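Local coordinates for endonuclease III (Geobacillus stearothermophilus, PDB 1ORN), which probably excises damaged pyrimidines from DNA as a bifunctional base-excision-repair glycosylase that carries a [4Fe-4S] cluster and is caught here covalently trapped on its DNA substrate, at residues V41-C46 against G122-N127; K150-C155 against C202-L207. All blocks are in the same frame, centred on the assembly; numbering follows the deposited sequence.

In the fold
Both contacts are buried, but in different places: the centre of contact 1 is about 6 Å from the centre of the chain, that of contact 2 about 21 Å, and the two centres are about 26 Å apart. They share no helix; contact 1 joins helix 33-43 to helix 123-134, while contact 2 sets the end of helix 143-152, the next in the chain, against the loop before helix 209-215. In each, a small interface borders a bound group. At 41-46 with 122-127 the group is DNA, its phosphates gripped by amides and a hydroxyl and one base covered by a glutamine; at 150-155 with 202-207 it is the iron-sulfur cluster, met by leucine methyls and a cysteine thiolate.

Contact 1 (V41-C46 against G122-N127); sequences VLSAQC and GRKTAN. With nucleotides of chain B.
V41 and T125 meet through their CG2 methyls, 4.1 Å apart, where helix 33-43 packs against helix 123-134, the second helix of the helix-hairpin-helix motif. The other approach is polar: K124 NZ stands 3.9 Å from S43 OG, too far for a direct bond, and is covalently linked to a modified group, consistent with the trapped intermediate. The K124 chain brings NZ there by leaving CG anti to the backbone N (chi1 176°) and bending at chi2.

Base and sugar contacts fall to Q45 and A44. Q45 lays CG and CD over a face of the guanine of DG8 of chain B, 3.7 Å from C4 and C5 respectively; its NE2 donates to the sugar O4', nearly straight at 163°, and A44 CB touches that O4' at 3.5 Å. Q45 thus lies between DA6 and DG8 of chain B, consistent with a wedge filling the displaced nucleotide's place. Cutting Q45 back to an alanine is likely to uncover that base face and leave O4' without this donor.

Phosphates take backbone bonds. Q45 N donates to OP2 of DG8 of chain B. OP1 of DT9 of chain B takes three: from G122 N at the N-cap, T125 N, and T125 OG1 at 2.7 Å.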
loop_
_atom_site.group_PDB
_atom_site.type_symbol
_atom_site.label_atom_id
_atom_site.label_comp_id
_atom_site.label_asym_id
_atom_site.label_seq_id
_atom_site.Cartn_x
_atom_site.Cartn_y
_atom_site.Cartn_z
ATOM N N VAL C 41 -5.659 -6.480 2.250
ATOM C CA VAL C 41 -6.490 -7.004 1.160
ATOM C C VAL C 41 -7.733 -6.115 1.033
ATOM O O VAL C 41 -8.143 -5.750 -0.074
ATOM C CB VAL C 41 -6.932 -8.465 1.431
ATOM C CG1 VAL C 41 -8.070 -8.869 0.479
ATOM C CG2 VAL C 41 -5.741 -9.403 1.219
ATOM N N LEU C 42 -8.315 -5.758 2.173
ATOM C CA LEU C 42 -9.504 -4.905 2.189
ATOM C C LEU C 42 -9.178 -3.480 1.725
ATOM O O LEU C 42 -10.040 -2.785 1.173
ATOM C CB LEU C 42 -10.108 -4.856 3.605
ATOM C CG LEU C 42 -10.726 -6.138 4.183
ATOM C CD1 LEU C 42 -11.229 -5.867 5.596
ATOM C CD2 LEU C 42 -11.880 -6.606 3.293
ATOM N N SER C 43 -7.933 -3.062 1.949
ATOM C CA SER C 43 -7.444 -1.728 1.602
ATOM C C SER C 43 -7.413 -1.379 0.114
ATOM O O SER C 43 -7.365 -0.202 -0.248
ATOM C CB SER C 43 -6.037 -1.538 2.192
ATOM O OG SER C 43 -5.482 -0.284 1.844
ATOM N N ALA C 44 -7.426 -2.387 -0.752
ATOM C CA ALA C 44 -7.376 -2.118 -2.186
ATOM C C ALA C 44 -8.559 -1.261 -2.639
ATOM O O ALA C 44 -9.710 -1.655 -2.483
ATOM C CB ALA C 44 -7.356 -3.433 -2.968
ATOM N N GLN C 45 -8.265 -0.091 -3.204
ATOM C CA GLN C 45 -9.311 0.817 -3.689
ATOM C C GLN C 45 -10.280 1.266 -2.595
ATOM O O GLN C 45 -11.473 1.457 -2.855
ATOM C CB GLN C 45 -10.104 0.152 -4.821
ATOM C CG GLN C 45 -9.240 -0.427 -5.926
ATOM C CD GLN C 45 -8.304 0.591 -6.538
ATOM O OE1 GLN C 45 -8.730 1.662 -6.984
ATOM N NE2 GLN C 45 -7.010 0.262 -6.571
ATOM N N CYS C 46 -9.767 1.440 -1.380
ATOM C CA CYS C 46 -10.577 1.875 -0.242
ATOM C C CYS C 46 -9.705 2.753 0.660
ATOM O O CYS C 46 -8.476 2.629 0.653
ATOM C CB CYS C 46 -11.085 0.653 0.535
ATOM S SG CYS C 46 -12.259 1.023 1.879
ATOM N N GLY C 122 -1.981 -9.250 -4.625
ATOM C CA GLY C 122 -1.110 -8.998 -5.757
ATOM C C GLY C 122 0.240 -8.518 -5.243
ATOM O O GLY C 122 0.530 -8.604 -4.045
ATOM N N ARG C 123 1.065 -7.970 -6.125
ATOM C CA ARG C 123 2.376 -7.519 -5.692
ATOM C C ARG C 123 2.330 -6.397 -4.642
ATOM O O ARG C 123 3.110 -6.409 -3.694
ATOM C CB ARG C 123 3.219 -7.101 -6.903
ATOM C CG ARG C 123 4.664 -6.786 -6.538
ATOM C CD ARG C 123 5.621 -7.016 -7.704
ATOM N NE ARG C 123 6.976 -6.624 -7.339
ATOM C CZ ARG C 123 8.080 -7.179 -7.830
ATOM N NH1 ARG C 123 8.003 -8.167 -8.717
ATOM N NH2 ARG C 123 9.264 -6.741 -7.435
ATOM N N LYS C 124 1.422 -5.435 -4.794
ATOM C CA LYS C 124 1.340 -4.351 -3.816
ATOM C C LYS C 124 1.009 -4.892 -2.425
ATOM O O LYS C 124 1.666 -4.548 -1.441
ATOM C CB LYS C 124 0.281 -3.323 -4.252
ATOM C CG LYS C 124 0.022 -2.172 -3.267
ATOM C CD LYS C 124 -1.148 -2.469 -2.325
ATOM C CE LYS C 124 -1.473 -1.248 -1.442
ATOM N NZ LYS C 124 -2.619 -1.438 -0.487
ATOM N N THR C 125 -0.010 -5.736 -2.349
ATOM C CA THR C 125 -0.437 -6.300 -1.075
ATOM C C THR C 125 0.675 -7.117 -0.433
ATOM O O THR C 125 0.970 -6.953 0.756
ATOM C CB THR C 125 -1.698 -7.151 -1.267
ATOM O OG1 THR C 125 -2.762 -6.300 -1.724
ATOM C CG2 THR C 125 -2.127 -7.821 0.034
ATOM N N ALA C 126 1.308 -7.981 -1.219
ATOM C CA ALA C 126 2.389 -8.812 -0.696
ATOM C C ALA C 126 3.561 -7.970 -0.179
ATOM O O ALA C 126 4.132 -8.273 0.866
ATOM C CB ALA C 126 2.872 -9.792 -1.767
ATOM N N ASN C 127 3.923 -6.920 -0.907
ATOM C CA ASN C 127 5.018 -6.053 -0.474
ATOM C C ASN C 127 4.716 -5.340 0.839
ATOM O O ASN C 127 5.601 -5.198 1.685
ATOM C CB ASN C 127 5.363 -5.024 -1.552
ATOM C CG ASN C 127 6.229 -5.616 -2.662
ATOM O OD1 ASN C 127 6.731 -6.732 -2.538
ATOM N ND2 ASN C 127 6.411 -4.866 -3.742
ATOM P P DG B 8 -4.740 1.518 -3.933
ATOM O OP1 DG B 8 -4.001 2.136 -5.060
ATOM O OP2 DG B 8 -6.101 2.026 -3.582
ATOM O "O5'" DG B 8 -4.875 -0.045 -4.197
ATOM C "C5'" DG B 8 -3.839 -0.774 -4.855
ATOM C "C4'" DG B 8 -4.261 -2.216 -4.990
ATOM O "O4'" DG B 8 -5.526 -2.287 -5.689
ATOM C "C3'" DG B 8 -3.316 -3.164 -5.721
ATOM O "O3'" DG B 8 -3.370 -4.396 -5.002
ATOM C "C2'" DG B 8 -3.930 -3.273 -7.112
ATOM C "C1'" DG B 8 -5.420 -3.110 -6.843
ATOM N N9 DG B 8 -6.176 -2.453 -7.905
ATOM C C8 DG B 8 -5.756 -1.435 -8.725
ATOM N N7 DG B 8 -6.690 -1.013 -9.537
ATOM C C5 DG B 8 -7.789 -1.809 -9.242
ATOM C C6 DG B 8 -9.107 -1.809 -9.792
ATOM O O6 DG B 8 -9.584 -1.064 -10.653
ATOM N N1 DG B 8 -9.898 -2.800 -9.220
ATOM C C2 DG B 8 -9.485 -3.671 -8.239
ATOM N N2 DG B 8 -10.394 -4.564 -7.821
ATOM N N3 DG B 8 -8.268 -3.667 -7.707
ATOM C C4 DG B 8 -7.481 -2.718 -8.253
ATOM P P DT B 9 -2.534 -5.671 -5.502
ATOM O OP1 DT B 9 -2.047 -6.360 -4.288
ATOM O OP2 DT B 9 -1.583 -5.282 -6.574
ATOM O "O5'" DT B 9 -3.679 -6.556 -6.147
ATOM C "C5'" DT B 9 -4.765 -6.981 -5.339
ATOM C "C4'" DT B 9 -5.740 -7.797 -6.150
ATOM O "O4'" DT B 9 -6.511 -6.929 -7.015
ATOM C "C3'" DT B 9 -5.090 -8.856 -7.043
ATOM O "O3'" DT B 9 -5.584 -10.145 -6.676
ATOM C "C2'" DT B 9 -5.493 -8.458 -8.460
ATOM C "C1'" DT B 9 -6.729 -7.584 -8.261
ATOM N N1 DT B 9 -6.935 -6.541 -9.296
ATOM C C2 DT B 9 -8.201 -6.392 -9.851
ATOM O O2 DT B 9 -9.148 -7.089 -9.542
ATOM N N3 DT B 9 -8.303 -5.394 -10.789
ATOM C C4 DT B 9 -7.294 -4.555 -11.229
ATOM O O4 DT B 9 -7.533 -3.698 -12.080
ATOM C C5 DT B 9 -5.997 -4.779 -10.618
ATOM C C7 DT B 9 -4.840 -3.935 -11.045
ATOM C C6 DT B 9 -5.892 -5.742 -9.694
ATOM P P DA B 6 -6.374 8.652 -5.034
ATOM O OP1 DA B 6 -5.230 9.444 -4.520
ATOM O OP2 DA B 6 -6.197 7.789 -6.229
ATOM O "O5'" DA B 6 -6.942 7.773 -3.831
ATOM C "C5'" DA B 6 -7.256 8.391 -2.582
ATOM C "C4'" DA B 6 -7.890 7.399 -1.635
ATOM O "O4'" DA B 6 -9.206 7.023 -2.102
ATOM C "C3'" DA B 6 -7.119 6.094 -1.429
ATOM O "O3'" DA B 6 -7.206 5.724 -0.054
ATOM C "C2'" DA B 6 -7.905 5.094 -2.260
ATOM C "C1'" DA B 6 -9.326 5.611 -2.093
ATOM N N9 DA B 6 -10.262 5.243 -3.154
ATOM C C8 DA B 6 -10.029 5.193 -4.506
ATOM N N7 DA B 6 -11.082 4.865 -5.211
ATOM C C5 DA B 6 -12.077 4.683 -4.261
ATOM C C6 DA B 6 -13.435 4.332 -4.366
ATOM N N6 DA B 6 -14.057 4.101 -5.528
ATOM N N1 DA B 6 -14.146 4.230 -3.222
ATOM C C2 DA B 6 -13.528 4.467 -2.060
ATOM N N3 DA B 6 -12.263 4.807 -1.833
ATOM C C4 DA B 6 -11.581 4.900 -2.988
#

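Contact 2 (K150-C155 against C202-L207); sequences KRLGFC and CPLLHL. With SF4 (iron/sulfur cluster), chain F.
L152, in the last turn of helix 143-152, meets L204 and L207 of the loop that carries C202. With C192, C199 and C208 of the cluster pocket, C202 makes the C-X6-C-X2-C-X5-C spacing of this family's iron-sulfur loop. Just before L152, R151 runs extended from CG to NE past the cluster, its CD 4.0 Å from S1; its guanidinium hydrogen-bonds the carbonyls of K193 and A194, between C192 and C199.

L152 itself carries the packing with two methyls, which an off-staggered chi1 of -119° takes to loop and cluster. CD2 touches L204 CD1 at 3.8 Å, the two side chains crossing at about a right angle, and CD1 meets L207 CD1 at 4.1 Å. The same CD1 lies 3.5 Å from cluster S3, so one leucine packs against both loop and cofactor. A water bridges the backbones beside these methyls, donating to L152 O at 2.7 Å and to L207 O.

G153, just past the helix, leaves helical geometry with a positive phi of 96°, where a CB would press on the preceding carbonyl. The chain then turns to F154, which packs on helices 7-20 and 177-191.

Across the contact, C202 SG, anti to its own backbone N (chi1 -173°), binds FE1 at 2.3 Å. The type I turn C202-L205 also brings L204 N to that sulfur at 3.4 Å. Such an N-H...S bond would draw some negative charge from the thiolate, while the L152 methyls give the cluster an apolar neighbour; together they are likely to influence its redox potential.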
loop_
_atom_site.group_PDB
_atom_site.type_symbol
_atom_site.label_atom_id
_atom_site.label_comp_id
_atom_site.label_asym_id
_atom_site.label_seq_id
_atom_site.Cartn_x
_atom_site.Cartn_y
_atom_site.Cartn_z
ATOM N N LYS C 150 5.261 9.682 -11.057
ATOM C CA LYS C 150 5.033 10.197 -12.398
ATOM C C LYS C 150 4.948 11.716 -12.474
ATOM O O LYS C 150 5.420 12.314 -13.438
ATOM C CB LYS C 150 3.791 9.532 -12.988
ATOM C CG LYS C 150 4.053 8.046 -13.262
ATOM C CD LYS C 150 2.855 7.311 -13.800
ATOM C CE LYS C 150 3.262 5.899 -14.227
ATOM N NZ LYS C 150 2.113 5.151 -14.797
ATOM N N ARG C 151 4.370 12.349 -11.463
ATOM C CA ARG C 151 4.283 13.810 -11.477
ATOM C C ARG C 151 5.662 14.446 -11.345
ATOM O O ARG C 151 5.993 15.393 -12.063
ATOM C CB ARG C 151 3.389 14.306 -10.343
ATOM C CG ARG C 151 1.912 14.100 -10.580
ATOM C CD ARG C 151 1.110 14.673 -9.431
ATOM N NE ARG C 151 -0.317 14.713 -9.732
ATOM C CZ ARG C 151 -1.256 15.037 -8.850
ATOM N NH1 ARG C 151 -0.926 15.350 -7.602
ATOM N NH2 ARG C 151 -2.526 15.054 -9.219
ATOM N N LEU C 152 6.465 13.918 -10.430
ATOM C CA LEU C 152 7.807 14.437 -10.181
ATOM C C LEU C 152 8.810 14.113 -11.288
ATOM O O LEU C 152 9.823 14.799 -11.439
ATOM C CB LEU C 152 8.320 13.898 -8.846
ATOM C CG LEU C 152 8.680 14.864 -7.713
ATOM C CD1 LEU C 152 8.104 16.261 -7.941
ATOM C CD2 LEU C 152 8.173 14.257 -6.415
ATOM N N GLY C 153 8.537 13.071 -12.061
ATOM C CA GLY C 153 9.452 12.708 -13.125
ATOM C C GLY C 153 10.438 11.627 -12.737
ATOM O O GLY C 153 11.511 11.520 -13.324
ATOM N N PHE C 154 10.082 10.828 -11.737
ATOM C CA PHE C 154 10.937 9.736 -11.293
ATOM C C PHE C 154 10.996 8.709 -12.420
ATOM O O PHE C 154 12.010 8.043 -12.624
ATOM C CB PHE C 154 10.345 9.069 -10.046
ATOM C CG PHE C 154 10.562 9.834 -8.764
ATOM C CD1 PHE C 154 10.916 11.180 -8.773
ATOM C CD2 PHE C 154 10.380 9.198 -7.534
ATOM C CE1 PHE C 154 11.083 11.883 -7.579
ATOM C CE2 PHE C 154 10.543 9.893 -6.333
ATOM C CZ PHE C 154 10.896 11.238 -6.357
ATOM N N CYS C 155 9.886 8.591 -13.140
ATOM C CA CYS C 155 9.753 7.651 -14.248
ATOM C C CYS C 155 8.835 8.274 -15.296
ATOM O O CYS C 155 8.377 9.403 -15.126
ATOM C CB CYS C 155 9.137 6.347 -13.745
ATOM S SG CYS C 155 7.507 6.589 -13.002
ATOM N N CYS C 202 4.933 23.799 -2.254
ATOM C CA CYS C 202 5.746 22.591 -2.357
ATOM C C CYS C 202 7.244 22.848 -2.506
ATOM O O CYS C 202 7.676 23.598 -3.382
ATOM C CB CYS C 202 5.257 21.732 -3.523
ATOM S SG CYS C 202 6.063 20.119 -3.596
ATOM N N PRO C 203 8.059 22.213 -1.645
ATOM C CA PRO C 203 9.520 22.339 -1.640
ATOM C C PRO C 203 10.176 21.737 -2.880
ATOM O O PRO C 203 11.376 21.910 -3.102
ATOM C CB PRO C 203 9.929 21.591 -0.372
ATOM C CG PRO C 203 8.716 21.696 0.504
ATOM C CD PRO C 203 7.605 21.450 -0.470
ATOM N N LEU C 204 9.387 21.025 -3.679
ATOM C CA LEU C 204 9.904 20.385 -4.884
ATOM C C LEU C 204 9.383 21.041 -6.155
ATOM O O LEU C 204 9.683 20.596 -7.262
ATOM C CB LEU C 204 9.535 18.897 -4.881
ATOM C CG LEU C 204 10.112 18.074 -3.730
ATOM C CD1 LEU C 204 9.553 16.653 -3.809
ATOM C CD2 LEU C 204 11.637 18.064 -3.799
ATOM N N LEU C 205 8.603 22.102 -5.989
ATOM C CA LEU C 205 8.041 22.824 -7.126
ATOM C C LEU C 205 9.149 23.226 -8.107
ATOM O O LEU C 205 8.948 23.195 -9.320
ATOM C CB LEU C 205 7.320 24.089 -6.640
ATOM C CG LEU C 205 6.122 24.645 -7.422
ATOM C CD1 LEU C 205 5.985 26.129 -7.094
ATOM C CD2 LEU C 205 6.291 24.456 -8.917
ATOM N N HIS C 206 10.318 23.585 -7.575
ATOM C CA HIS C 206 11.452 24.025 -8.397
ATOM C C HIS C 206 12.008 23.000 -9.386
ATOM O O HIS C 206 12.857 23.333 -10.216
ATOM C CB HIS C 206 12.602 24.511 -7.511
ATOM C CG HIS C 206 13.325 23.409 -6.802
ATOM N ND1 HIS C 206 12.861 22.842 -5.635
ATOM C CD2 HIS C 206 14.475 22.761 -7.103
ATOM C CE1 HIS C 206 13.695 21.894 -5.246
ATOM N NE2 HIS C 206 14.682 21.823 -6.119
ATOM N N LEU C 207 11.552 21.756 -9.299
ATOM C CA LEU C 207 12.025 20.731 -10.220
ATOM C C LEU C 207 10.892 19.844 -10.721
ATOM O O LEU C 207 11.130 18.879 -11.445
ATOM C CB LEU C 207 13.112 19.865 -9.564
ATOM C CG LEU C 207 12.879 19.154 -8.223
ATOM C CD1 LEU C 207 11.658 18.245 -8.281
ATOM C CD2 LEU C 207 14.125 18.339 -7.880
HETATM FE FE1 SF4 F . 4.781 19.325 -5.373
HETATM FE FE2 SF4 F . 3.104 17.351 -6.328
HETATM FE FE3 SF4 F . 2.750 19.928 -6.964
HETATM FE FE4 SF4 F . 4.878 18.553 -7.919
HETATM S S1 SF4 F . 2.681 18.182 -8.461
HETATM S S2 SF4 F . 4.820 20.641 -7.224
HETATM S S3 SF4 F . 5.250 17.182 -6.204
HETATM S S4 SF4 F . 2.511 19.094 -4.931
HETATM O O HOH W 1 9.747 17.031 -13.030
#